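Local coordinates for protein carbohydrate oxidase (Microdochium nivale, PDB 3RJA) that oxidises the C1 hydroxyl of mono-, oligo- and polysaccharides to the corresponding lactones with FAD as cofactor, reducing molecular oxygen to hydrogen peroxide, at residues 232-235 / 236-240; 268-271 / 272-276; 330-333 / 334-337; 373-377 / 378-382. All blocks are in the same frame, centred on the assembly; numbering follows the deposited sequence.

Interaction 1: 232-235 / 236-240. With ZN (zinc ion), chain F.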
loop_
_atom_site.group_PDB
_atom_site.type_symbol
_atom_site.label_atom_id
_atom_site.label_comp_id
_atom_site.label_asym_id
_atom_site.label_seq_id
_atom_site.Cartn_x
_atom_site.Cartn_y
_atom_site.Cartn_z
ATOM N N ALA A 232 -16.021 -10.949 -18.030
ATOM C CA ALA A 232 -16.003 -9.870 -19.026
ATOM C C ALA A 232 -15.005 -8.771 -18.644
ATOM O O ALA A 232 -14.318 -8.207 -19.492
ATOM C CB ALA A 232 -17.435 -9.276 -19.213
ATOM N N VAL A 233 -14.913 -8.473 -17.356
ATOM C CA VAL A 233 -13.985 -7.424 -16.913
ATOM C C VAL A 233 -12.549 -7.917 -17.093
ATOM O O VAL A 233 -11.695 -7.149 -17.523
ATOM C CB VAL A 233 -14.263 -6.969 -15.470
ATOM C CG1 VAL A 233 -13.212 -5.909 -15.010
ATOM C CG2 VAL A 233 -15.716 -6.416 -15.342
ATOM N N GLU A 234 -12.286 -9.203 -16.838
ATOM C CA GLU A 234 -10.915 -9.678 -17.004
ATOM C C GLU A 234 -10.488 -9.590 -18.462
ATOM O O GLU A 234 -9.325 -9.213 -18.747
ATOM C CB GLU A 234 -10.666 -11.082 -16.455
ATOM C CG GLU A 234 -9.206 -11.520 -16.756
ATOM C CD GLU A 234 -8.754 -12.765 -16.008
ATOM O OE1 GLU A 234 -9.156 -12.919 -14.816
ATOM O OE2 GLU A 234 -7.979 -13.589 -16.602
ATOM N N ASP A 235 -11.421 -9.902 -19.376
ATOM C CA ASP A 235 -11.140 -9.837 -20.817
ATOM C C ASP A 235 -10.734 -8.430 -21.220
ATOM O O ASP A 235 -9.730 -8.224 -21.924
ATOM C CB ASP A 235 -12.374 -10.242 -21.674
ATOM C CG ASP A 235 -12.708 -11.722 -21.575
ATOM O OD1 ASP A 235 -11.821 -12.525 -21.228
ATOM O OD2 ASP A 235 -13.870 -12.089 -21.865
ATOM N N TYR A 236 -11.564 -7.472 -20.816
ATOM C CA TYR A 236 -11.344 -6.077 -21.154
ATOM C C TYR A 236 -10.005 -5.632 -20.544
ATOM O O TYR A 236 -9.184 -4.980 -21.207
ATOM C CB TYR A 236 -12.521 -5.229 -20.643
ATOM C CG TYR A 236 -12.351 -3.745 -20.873
ATOM C CD1 TYR A 236 -12.589 -3.168 -22.141
ATOM C CD2 TYR A 236 -11.992 -2.899 -19.822
ATOM C CE1 TYR A 236 -12.443 -1.779 -22.345
ATOM C CE2 TYR A 236 -11.872 -1.519 -20.008
ATOM C CZ TYR A 236 -12.092 -0.962 -21.265
ATOM O OH TYR A 236 -11.923 0.399 -21.436
ATOM N N ALA A 237 -9.769 -6.019 -19.293
ATOM C CA ALA A 237 -8.517 -5.669 -18.615
ATOM C C ALA A 237 -7.316 -6.246 -19.389
ATOM O O ALA A 237 -6.358 -5.524 -19.717
ATOM C CB ALA A 237 -8.535 -6.180 -17.162
ATOM N N ARG A 238 -7.381 -7.537 -19.713
ATOM C CA ARG A 238 -6.203 -8.197 -20.258
ATOM C C ARG A 238 -5.862 -7.674 -21.646
ATOM O O ARG A 238 -4.709 -7.360 -21.926
ATOM C CB ARG A 238 -6.381 -9.715 -20.278
ATOM C CG ARG A 238 -5.158 -10.461 -20.780
ATOM C CD ARG A 238 -5.350 -11.962 -20.669
ATOM N NE ARG A 238 -5.718 -12.434 -19.328
ATOM C CZ ARG A 238 -4.880 -12.472 -18.281
ATOM N NH1 ARG A 238 -3.635 -12.031 -18.391
ATOM N NH2 ARG A 238 -5.286 -12.951 -17.116
ATOM N N TRP A 239 -6.877 -7.511 -22.484
ATOM C CA TRP A 239 -6.644 -7.291 -23.908
ATOM C C TRP A 239 -7.005 -5.948 -24.529
ATOM O O TRP A 239 -6.557 -5.671 -25.637
ATOM C CB TRP A 239 -7.358 -8.395 -24.688
ATOM C CG TRP A 239 -6.739 -9.766 -24.495
ATOM C CD1 TRP A 239 -5.448 -10.148 -24.801
ATOM C CD2 TRP A 239 -7.400 -10.938 -23.995
ATOM N NE1 TRP A 239 -5.275 -11.503 -24.519
ATOM C CE2 TRP A 239 -6.460 -12.004 -24.026
ATOM C CE3 TRP A 239 -8.707 -11.195 -23.529
ATOM C CZ2 TRP A 239 -6.781 -13.306 -23.590
ATOM C CZ3 TRP A 239 -9.032 -12.496 -23.104
ATOM C CH2 TRP A 239 -8.064 -13.535 -23.140
ATOM N N VAL A 240 -7.823 -5.135 -23.847
ATOM C CA VAL A 240 -8.457 -3.969 -24.470
ATOM C C VAL A 240 -8.213 -2.648 -23.743
ATOM O O VAL A 240 -7.910 -1.633 -24.387
ATOM C CB VAL A 240 -10.004 -4.167 -24.602
ATOM C CG1 VAL A 240 -10.665 -2.990 -25.395
ATOM C CG2 VAL A 240 -10.332 -5.516 -25.277
HETATM ZN ZN ZN F . -14.126 -14.069 -21.923
#
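Glu234 and Arg238, one helical turn apart, lie side by side and join at their ends in a salt bridge, OE2 of Glu234 standing 2.8 Å from NH2 of Arg238. The N-H points almost straight at its acceptor (168°) within the guanidinium plane, yet it meets the oxygen from above the carboxylate plane. That tilt fits a carboxylate with other obligations: Ser328 and Trp384 also bond to it, while Arg238 NH2 reaches Lys327 O. This is the tight part of the contact, a buried acid held from several directions.

Asp235 belongs to the looser flank. With CG beside the backbone N (chi1 -70°), its carboxylate reaches zinc and Trp239 alike; OD2 binds the zinc ion at 2.0 Å, shared with Glu231. OD1 lies 3.4 Å from CZ3 at the edge of the exposed Trp239 ring and forms a salt bridge with Lys330. One face of that indole is lined by CD of Arg238.

Beneath these side chains runs regular i to i+4 bonding, as in Ala237 N to Val233 O at 2.8 Å. Val233 and Tyr236 turn the other side of helix 223-239 onto strand 245-251 and helix 267-278, where Tyr236 OH bonds to Ala273 O.

Interaction 2: 268-271 / 272-276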
loop_
_atom_site.group_PDB
_atom_site.type_symbol
_atom_site.label_atom_id
_atom_site.label_comp_id
_atom_site.label_asym_id
_atom_site.label_seq_id
_atom_site.Cartn_x
_atom_site.Cartn_y
_atom_site.Cartn_z
ATOM N N GLU A 268 -16.449 12.022 -22.840
ATOM C CA GLU A 268 -16.822 11.401 -24.126
ATOM C C GLU A 268 -15.750 10.394 -24.548
ATOM O O GLU A 268 -16.073 9.332 -25.082
ATOM C CB GLU A 268 -17.038 12.463 -25.229
ATOM C CG GLU A 268 -18.225 13.450 -24.990
ATOM C CD GLU A 268 -18.029 14.444 -23.804
ATOM O OE1 GLU A 268 -16.878 14.829 -23.449
ATOM O OE2 GLU A 268 -19.058 14.856 -23.225
ATOM N N GLN A 269 -14.473 10.735 -24.311
ATOM C CA GLN A 269 -13.378 9.803 -24.579
ATOM C C GLN A 269 -13.473 8.598 -23.642
ATOM O O GLN A 269 -13.216 7.465 -24.057
ATOM C CB GLN A 269 -12.023 10.474 -24.423
ATOM C CG GLN A 269 -11.694 11.452 -25.527
ATOM C CD GLN A 269 -10.574 12.391 -25.170
ATOM O OE1 GLN A 269 -10.424 12.812 -24.021
ATOM N NE2 GLN A 269 -9.785 12.753 -26.168
ATOM N N TRP A 270 -13.862 8.834 -22.390
ATOM C CA TRP A 270 -14.035 7.713 -21.462
ATOM C C TRP A 270 -15.061 6.722 -22.027
ATOM O O TRP A 270 -14.777 5.514 -22.165
ATOM C CB TRP A 270 -14.423 8.141 -20.018
ATOM C CG TRP A 270 -14.884 6.911 -19.271
ATOM C CD1 TRP A 270 -14.100 5.872 -18.837
ATOM C CD2 TRP A 270 -16.233 6.529 -19.006
ATOM N NE1 TRP A 270 -14.876 4.880 -18.278
ATOM C CE2 TRP A 270 -16.192 5.257 -18.368
ATOM C CE3 TRP A 270 -17.477 7.149 -19.215
ATOM C CZ2 TRP A 270 -17.338 4.600 -17.942
ATOM C CZ3 TRP A 270 -18.622 6.505 -18.787
ATOM C CH2 TRP A 270 -18.553 5.236 -18.151
ATOM N N ARG A 271 -16.254 7.234 -22.341
ATOM C CA ARG A 271 -17.347 6.382 -22.800
ATOM C C ARG A 271 -16.946 5.542 -24.016
ATOM O O ARG A 271 -17.162 4.328 -24.036
ATOM C CB ARG A 271 -18.629 7.190 -23.065
ATOM C CG ARG A 271 -19.827 6.343 -23.466
ATOM C CD ARG A 271 -20.185 5.386 -22.334
ATOM N NE ARG A 271 -21.387 4.582 -22.556
ATOM C CZ ARG A 271 -22.568 4.824 -21.989
ATOM N NH1 ARG A 271 -22.733 5.879 -21.193
ATOM N NH2 ARG A 271 -23.598 4.016 -22.225
ATOM N N ALA A 272 -16.330 6.180 -25.006
ATOM C CA ALA A 272 -15.867 5.475 -26.189
ATOM C C ALA A 272 -14.872 4.382 -25.782
ATOM O O ALA A 272 -14.956 3.265 -26.254
ATOM C CB ALA A 272 -15.222 6.444 -27.181
ATOM N N ALA A 273 -13.948 4.715 -24.880
ATOM C CA ALA A 273 -12.914 3.770 -24.444
ATOM C C ALA A 273 -13.477 2.586 -23.634
ATOM O O ALA A 273 -12.956 1.474 -23.717
ATOM C CB ALA A 273 -11.826 4.506 -23.646
ATOM N N PHE A 274 -14.536 2.837 -22.861
ATOM C CA PHE A 274 -15.123 1.834 -21.948
ATOM C C PHE A 274 -16.224 1.026 -22.609
ATOM O O PHE A 274 -16.597 -0.033 -22.099
ATOM C CB PHE A 274 -15.698 2.505 -20.676
ATOM C CG PHE A 274 -15.474 1.718 -19.427
ATOM C CD1 PHE A 274 -14.175 1.522 -18.931
ATOM C CD2 PHE A 274 -16.539 1.117 -18.766
ATOM C CE1 PHE A 274 -13.953 0.764 -17.775
ATOM C CE2 PHE A 274 -16.347 0.364 -17.597
ATOM C CZ PHE A 274 -15.046 0.187 -17.098
ATOM N N GLN A 275 -16.722 1.509 -23.750
ATOM C CA GLN A 275 -17.868 0.870 -24.443
ATOM C C GLN A 275 -17.715 -0.640 -24.719
ATOM O O GLN A 275 -18.697 -1.375 -24.564
ATOM C CB GLN A 275 -18.238 1.623 -25.744
ATOM C CG GLN A 275 -19.685 1.324 -26.263
ATOM C CD GLN A 275 -20.768 1.696 -25.246
ATOM O OE1 GLN A 275 -20.770 2.800 -24.715
ATOM N NE2 GLN A 275 -21.684 0.779 -24.979
ATOM N N PRO A 276 -16.500 -1.097 -25.126
ATOM C CA PRO A 276 -16.290 -2.521 -25.346
ATOM C C PRO A 276 -16.628 -3.352 -24.130
ATOM O O PRO A 276 -17.098 -4.467 -24.295
ATOM C CB PRO A 276 -14.784 -2.615 -25.690
ATOM C CG PRO A 276 -14.500 -1.307 -26.377
ATOM C CD PRO A 276 -15.312 -0.312 -25.551
HETATM O O HOH W 1 -24.054 1.311 -23.015
#
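Phe274 N bonds to Trp270 O at 2.8 Å, whereas Gln275 N reaches Arg271 O weakly, just before the kink at Pro276. On the helix's outer side, OE1 of Gln275 takes a 2.9 Å hydrogen bond from NE of Arg271, the donor in the carbonyl plane. The amide and guanidinium planes are only 22° apart, and both chains bend at chi2 to meet. A water completes the link by accepting from Arg271 NH2 and Gln275 NE2, whose second acceptor is Asp279. Two links, one direct and one through water, probably hold these flat groups in a common orientation.

The inner side is aromatic. Trp270 swings its indole forward along the helix, CG opposite the backbone N (chi1 167°), and NE1 comes within 3.4 Å of CG of Phe274. CB of Phe274 rests over one indole face, near its rim, while the two rings meet obliquely with planes 31° apart. Trp270 also stacks on Phe214. Replacing Trp270 with an alanine would probably open a gap beside Phe274 and deprive Phe214 of its stacking partner.

Helix 267-278 packs Trp270 against strand 286-293 and Phe274 against Ile259 of strand 258-264, with Tyr236 of helix 223-239 meeting the Phe274 ring edge-to-face.

Interaction 3: 330-333 / 334-337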
loop_
_atom_site.group_PDB
_atom_site.type_symbol
_atom_site.label_atom_id
_atom_site.label_comp_id
_atom_site.label_asym_id
_atom_site.label_seq_id
_atom_site.Cartn_x
_atom_site.Cartn_y
_atom_site.Cartn_z
ATOM N N LYS A 330 -9.870 -16.527 -13.839
ATOM C CA LYS A 330 -10.700 -17.474 -14.629
ATOM C C LYS A 330 -10.663 -18.922 -14.100
ATOM O O LYS A 330 -9.657 -19.384 -13.549
ATOM C CB LYS A 330 -10.333 -17.424 -16.125
ATOM C CG LYS A 330 -10.677 -16.097 -16.782
ATOM C CD LYS A 330 -10.171 -16.054 -18.223
ATOM C CE LYS A 330 -10.550 -14.734 -18.873
ATOM N NZ LYS A 330 -10.114 -14.671 -20.292
ATOM N N GLY A 331 -11.775 -19.621 -14.251
ATOM C CA GLY A 331 -11.812 -21.061 -13.997
ATOM C C GLY A 331 -12.529 -21.371 -12.701
ATOM O O GLY A 331 -13.526 -20.735 -12.341
ATOM N N ASP A 332 -12.009 -22.345 -11.978
ATOM C CA ASP A 332 -12.605 -22.680 -10.703
ATOM C C ASP A 332 -12.440 -21.574 -9.662
ATOM O O ASP A 332 -13.272 -21.470 -8.762
ATOM C CB ASP A 332 -12.076 -24.012 -10.199
ATOM C CG ASP A 332 -12.711 -25.188 -10.919
ATOM O OD1 ASP A 332 -13.805 -25.014 -11.503
ATOM O OD2 ASP A 332 -12.114 -26.279 -10.909
ATOM N N ALA A 333 -11.401 -20.748 -9.811
ATOM C CA ALA A 333 -11.138 -19.632 -8.885
ATOM C C ALA A 333 -12.327 -18.670 -8.804
ATOM O O ALA A 333 -12.850 -18.393 -7.719
ATOM C CB ALA A 333 -9.851 -18.884 -9.270
ATOM N N VAL A 334 -12.784 -18.193 -9.952
ATOM C CA VAL A 334 -13.906 -17.270 -9.949
ATOM C C VAL A 334 -15.210 -17.982 -9.553
ATOM O O VAL A 334 -16.062 -17.407 -8.859
ATOM C CB VAL A 334 -14.060 -16.482 -11.278
ATOM C CG1 VAL A 334 -14.349 -17.443 -12.502
ATOM C CG2 VAL A 334 -15.133 -15.393 -11.118
ATOM N N LYS A 335 -15.350 -19.234 -9.971
ATOM C CA LYS A 335 -16.503 -20.031 -9.569
ATOM C C LYS A 335 -16.564 -20.119 -8.051
ATOM O O LYS A 335 -17.610 -19.875 -7.469
ATOM C CB LYS A 335 -16.460 -21.438 -10.208
ATOM C CG LYS A 335 -17.801 -22.222 -10.058
ATOM C CD LYS A 335 -17.638 -23.710 -10.473
ATOM C CE LYS A 335 -16.813 -23.851 -11.777
ATOM N NZ LYS A 335 -16.647 -25.255 -12.270
ATOM N N ASN A 336 -15.435 -20.456 -7.418
ATOM C CA ASN A 336 -15.379 -20.615 -5.964
ATOM C C ASN A 336 -15.560 -19.251 -5.318
ATOM O O ASN A 336 -16.248 -19.132 -4.319
ATOM C CB ASN A 336 -14.033 -21.216 -5.517
ATOM C CG ASN A 336 -13.815 -22.621 -6.036
ATOM O OD1 ASN A 336 -14.760 -23.260 -6.495
ATOM N ND2 ASN A 336 -12.570 -23.113 -5.973
ATOM N N PHE A 337 -14.950 -18.224 -5.901
ATOM C CA PHE A 337 -15.061 -16.865 -5.363
ATOM C C PHE A 337 -16.529 -16.424 -5.277
ATOM O O PHE A 337 -16.986 -15.943 -4.246
ATOM C CB PHE A 337 -14.250 -15.874 -6.217
ATOM C CG PHE A 337 -14.368 -14.440 -5.762
ATOM C CD1 PHE A 337 -15.402 -13.626 -6.222
ATOM C CD2 PHE A 337 -13.443 -13.907 -4.890
ATOM C CE1 PHE A 337 -15.519 -12.291 -5.817
ATOM C CE2 PHE A 337 -13.554 -12.571 -4.473
ATOM C CZ PHE A 337 -14.588 -11.770 -4.942
#
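Asp332 and Lys335 run alongside each other at the first turn of helix 332-345 and close a salt bridge, NZ of Lys335 lying 3.0 Å from OD1 of Asp332. The ammonium approaches nearly in line with the carboxylate C-O bond. A bend at chi3 (-44°) folds the lysine back, bringing CE within 3.2 Å of the same oxygen, so methylene and ammonium both close on it. Both residues are exposed, and the pair lies on the outer side of the helix.

A second contact is made by Val334, whose CG1 turns back to lie 3.4 Å from Gly331 O. That branch occupies the crowded position between backbone N and carbonyl carbon (chi1 62°), while CG2 takes the place opposite the N.

The backbone sets these groups in position. Asn336 N bonds to Asp332 O at 2.7 Å and Phe337 N to Ala333 O at 2.8 Å, whereas Lys335 N to Gly331 O is longer and weak. Farther out, Asn336 ND2 reaches Ser412 O, and Phe337 stacks on Trp409 of helix 403-414. The Lys330 side chain lies against helix 223-239, touching Glu231.

This is a helix N-terminus, with Gly331 at the N-cap position in a backbone conformation that would press a CB against the preceding carbonyl. The acid at the first helical residue would probably interact favourably with the helix dipole.

Interaction 4: 373-377 / 378-382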
loop_
_atom_site.group_PDB
_atom_site.type_symbol
_atom_site.label_atom_id
_atom_site.label_comp_id
_atom_site.label_asym_id
_atom_site.label_seq_id
_atom_site.Cartn_x
_atom_site.Cartn_y
_atom_site.Cartn_z
ATOM N N ALA A 373 12.040 -8.668 -12.563
ATOM C CA ALA A 373 13.490 -8.660 -12.346
ATOM C C ALA A 373 13.998 -7.268 -12.020
ATOM O O ALA A 373 15.053 -7.131 -11.422
ATOM C CB ALA A 373 14.254 -9.206 -13.629
ATOM N N GLU A 374 13.255 -6.240 -12.434
ATOM C CA GLU A 374 13.752 -4.860 -12.398
ATOM C C GLU A 374 13.691 -4.102 -11.054
ATOM O O GLU A 374 14.438 -3.150 -10.857
ATOM C CB GLU A 374 13.111 -4.025 -13.521
ATOM C CG GLU A 374 13.505 -4.530 -14.922
ATOM C CD GLU A 374 13.005 -3.612 -16.019
ATOM O OE1 GLU A 374 11.787 -3.387 -16.131
ATOM O OE2 GLU A 374 13.845 -3.090 -16.766
ATOM N N THR A 375 12.790 -4.520 -10.163
ATOM C CA THR A 375 12.681 -3.970 -8.810
ATOM C C THR A 375 12.266 -5.134 -7.915
ATOM O O THR A 375 11.903 -6.213 -8.414
ATOM C CB THR A 375 11.610 -2.822 -8.695
ATOM O OG1 THR A 375 10.286 -3.370 -8.738
ATOM C CG2 THR A 375 11.754 -1.779 -9.796
ATOM N N ALA A 376 12.341 -4.939 -6.605
ATOM C CA ALA A 376 11.901 -5.962 -5.649
ATOM C C ALA A 376 10.425 -6.347 -5.827
ATOM O O ALA A 376 10.044 -7.477 -5.511
ATOM C CB ALA A 376 12.128 -5.461 -4.203
ATOM N N TYR A 377 9.601 -5.397 -6.295
ATOM C CA TYR A 377 8.148 -5.620 -6.452
ATOM C C TYR A 377 7.912 -6.875 -7.325
ATOM O O TYR A 377 8.394 -6.920 -8.466
ATOM C CB TYR A 377 7.479 -4.387 -7.055
ATOM C CG TYR A 377 5.957 -4.435 -7.030
ATOM C CD1 TYR A 377 5.247 -4.078 -5.880
ATOM C CD2 TYR A 377 5.231 -4.861 -8.162
ATOM C CE1 TYR A 377 3.847 -4.112 -5.855
ATOM C CE2 TYR A 377 3.844 -4.908 -8.151
ATOM C CZ TYR A 377 3.149 -4.534 -6.995
ATOM O OH TYR A 377 1.765 -4.573 -6.972
ATOM N N PRO A 378 7.206 -7.899 -6.783
ATOM C CA PRO A 378 7.123 -9.222 -7.452
ATOM C C PRO A 378 5.818 -9.515 -8.163
ATOM O O PRO A 378 5.596 -10.666 -8.575
ATOM C CB PRO A 378 7.174 -10.196 -6.268
ATOM C CG PRO A 378 6.458 -9.405 -5.131
ATOM C CD PRO A 378 6.587 -7.934 -5.442
ATOM N N HIS A 379 4.945 -8.522 -8.285
ATOM C CA HIS A 379 3.600 -8.801 -8.792
ATOM C C HIS A 379 3.385 -8.318 -10.231
ATOM O O HIS A 379 2.240 -8.126 -10.658
ATOM C CB HIS A 379 2.544 -8.157 -7.888
ATOM C CG HIS A 379 2.695 -8.489 -6.444
ATOM N ND1 HIS A 379 2.566 -9.774 -5.953
ATOM C CD2 HIS A 379 2.935 -7.694 -5.372
ATOM C CE1 HIS A 379 2.724 -9.759 -4.639
ATOM N NE2 HIS A 379 2.942 -8.505 -4.259
ATOM N N ARG A 380 4.476 -8.082 -10.965
ATOM C CA ARG A 380 4.344 -7.477 -12.319
ATOM C C ARG A 380 3.614 -8.396 -13.318
ATOM O O ARG A 380 3.168 -7.937 -14.376
ATOM C CB ARG A 380 5.725 -7.086 -12.887
ATOM C CG ARG A 380 6.541 -6.129 -11.999
ATOM C CD ARG A 380 5.925 -4.708 -11.819
ATOM N NE ARG A 380 6.840 -3.888 -11.031
ATOM C CZ ARG A 380 6.789 -2.558 -10.859
ATOM N NH1 ARG A 380 5.871 -1.795 -11.474
ATOM N NH2 ARG A 380 7.698 -1.979 -10.063
ATOM N N ASP A 381 3.542 -9.698 -12.993
ATOM C CA ASP A 381 2.924 -10.690 -13.874
ATOM C C ASP A 381 1.532 -11.021 -13.369
ATOM O O ASP A 381 0.985 -12.084 -13.682
ATOM C CB ASP A 381 3.783 -11.973 -13.944
ATOM C CG ASP A 381 4.054 -12.582 -12.565
ATOM O OD1 ASP A 381 3.799 -11.916 -11.514
ATOM O OD2 ASP A 381 4.519 -13.744 -12.511
ATOM N N LYS A 382 0.989 -10.143 -12.528
ATOM C CA LYS A 382 -0.367 -10.340 -11.954
ATOM C C LYS A 382 -1.333 -9.304 -12.484
ATOM O O LYS A 382 -1.075 -8.099 -12.388
ATOM C CB LYS A 382 -0.365 -10.287 -10.416
ATOM C CG LYS A 382 0.725 -11.155 -9.724
ATOM C CD LYS A 382 0.655 -12.652 -10.168
ATOM C CE LYS A 382 1.370 -13.606 -9.205
ATOM N NZ LYS A 382 2.842 -13.431 -9.236
HETATM O O HOH W 2 9.399 -5.243 -10.364
#
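Tyr377 lies among Pro378, His379 and Arg380, and its side chain can be followed outward through all three. CB is 3.9 Å from NH2 of Arg380. With CG set opposite the backbone N (chi1 -170°), the ring extends along the residues that follow: Pro378 CD lies over one face, 3.9 Å from CG. CD2 is positioned over a face of the Arg380 guanidinium, 3.4 Å from NE, with the two planes steeply inclined at 70°. Next along that edge, CE2 touches CB of His379 at 3.5 Å. CZ meets CD2 of His379, whose imidazole turns its edge to the phenol face in a T-shaped pair, planes 82° apart, while Pro378 CG covers the centre of one imidazole face. At the tip, OH is hydrogen-bonded to His360. A leucine in place of Tyr377 would probably leave the His379 edge without its aromatic face and His360 without its hydroxyl partner.

Arg380 then curls back, bent at chi2, to Thr375. Its NH2 donates to Thr375 OG1 at 3.2 Å within the guanidinium plane, nearly straight. A water joins the same corner, 2.6 Å from Thr375 OG1, and accepts from Arg380 NE.

Asp158 pairs with NH2 of Arg380, and Val367 O receives NH1. The contact is buried, so the guanidinium charge is probably balanced by Asp158, and its N-H groups, spread over threonine, water, carboxylate and carbonyl, are likely to fix its rotation and help hold the course of a loop without regular secondary structure.

Overall arrangement
Interaction 4 is fully buried, in a loop between strands 352-359 and 384-392; interactions 1, 2 and 3 are partly buried, each a turn of a different helix with exposed residues on its outer side. Interactions 2 and 3 each lie on the same side of the chain's centre as interaction 1, which touches both: the hydroxyl of Tyr236 probably bonds to the 268-276 turn, and Asp235 pairs with Lys330. Chemistry follows place. Charges on the outer side of interaction 3 pair simply, those of interaction 1 mix a buried bridge with zinc, interaction 2 divides into amide and aromatic sides, and interaction 4 sets its arginine against a tyrosine ring, a threonine and a water.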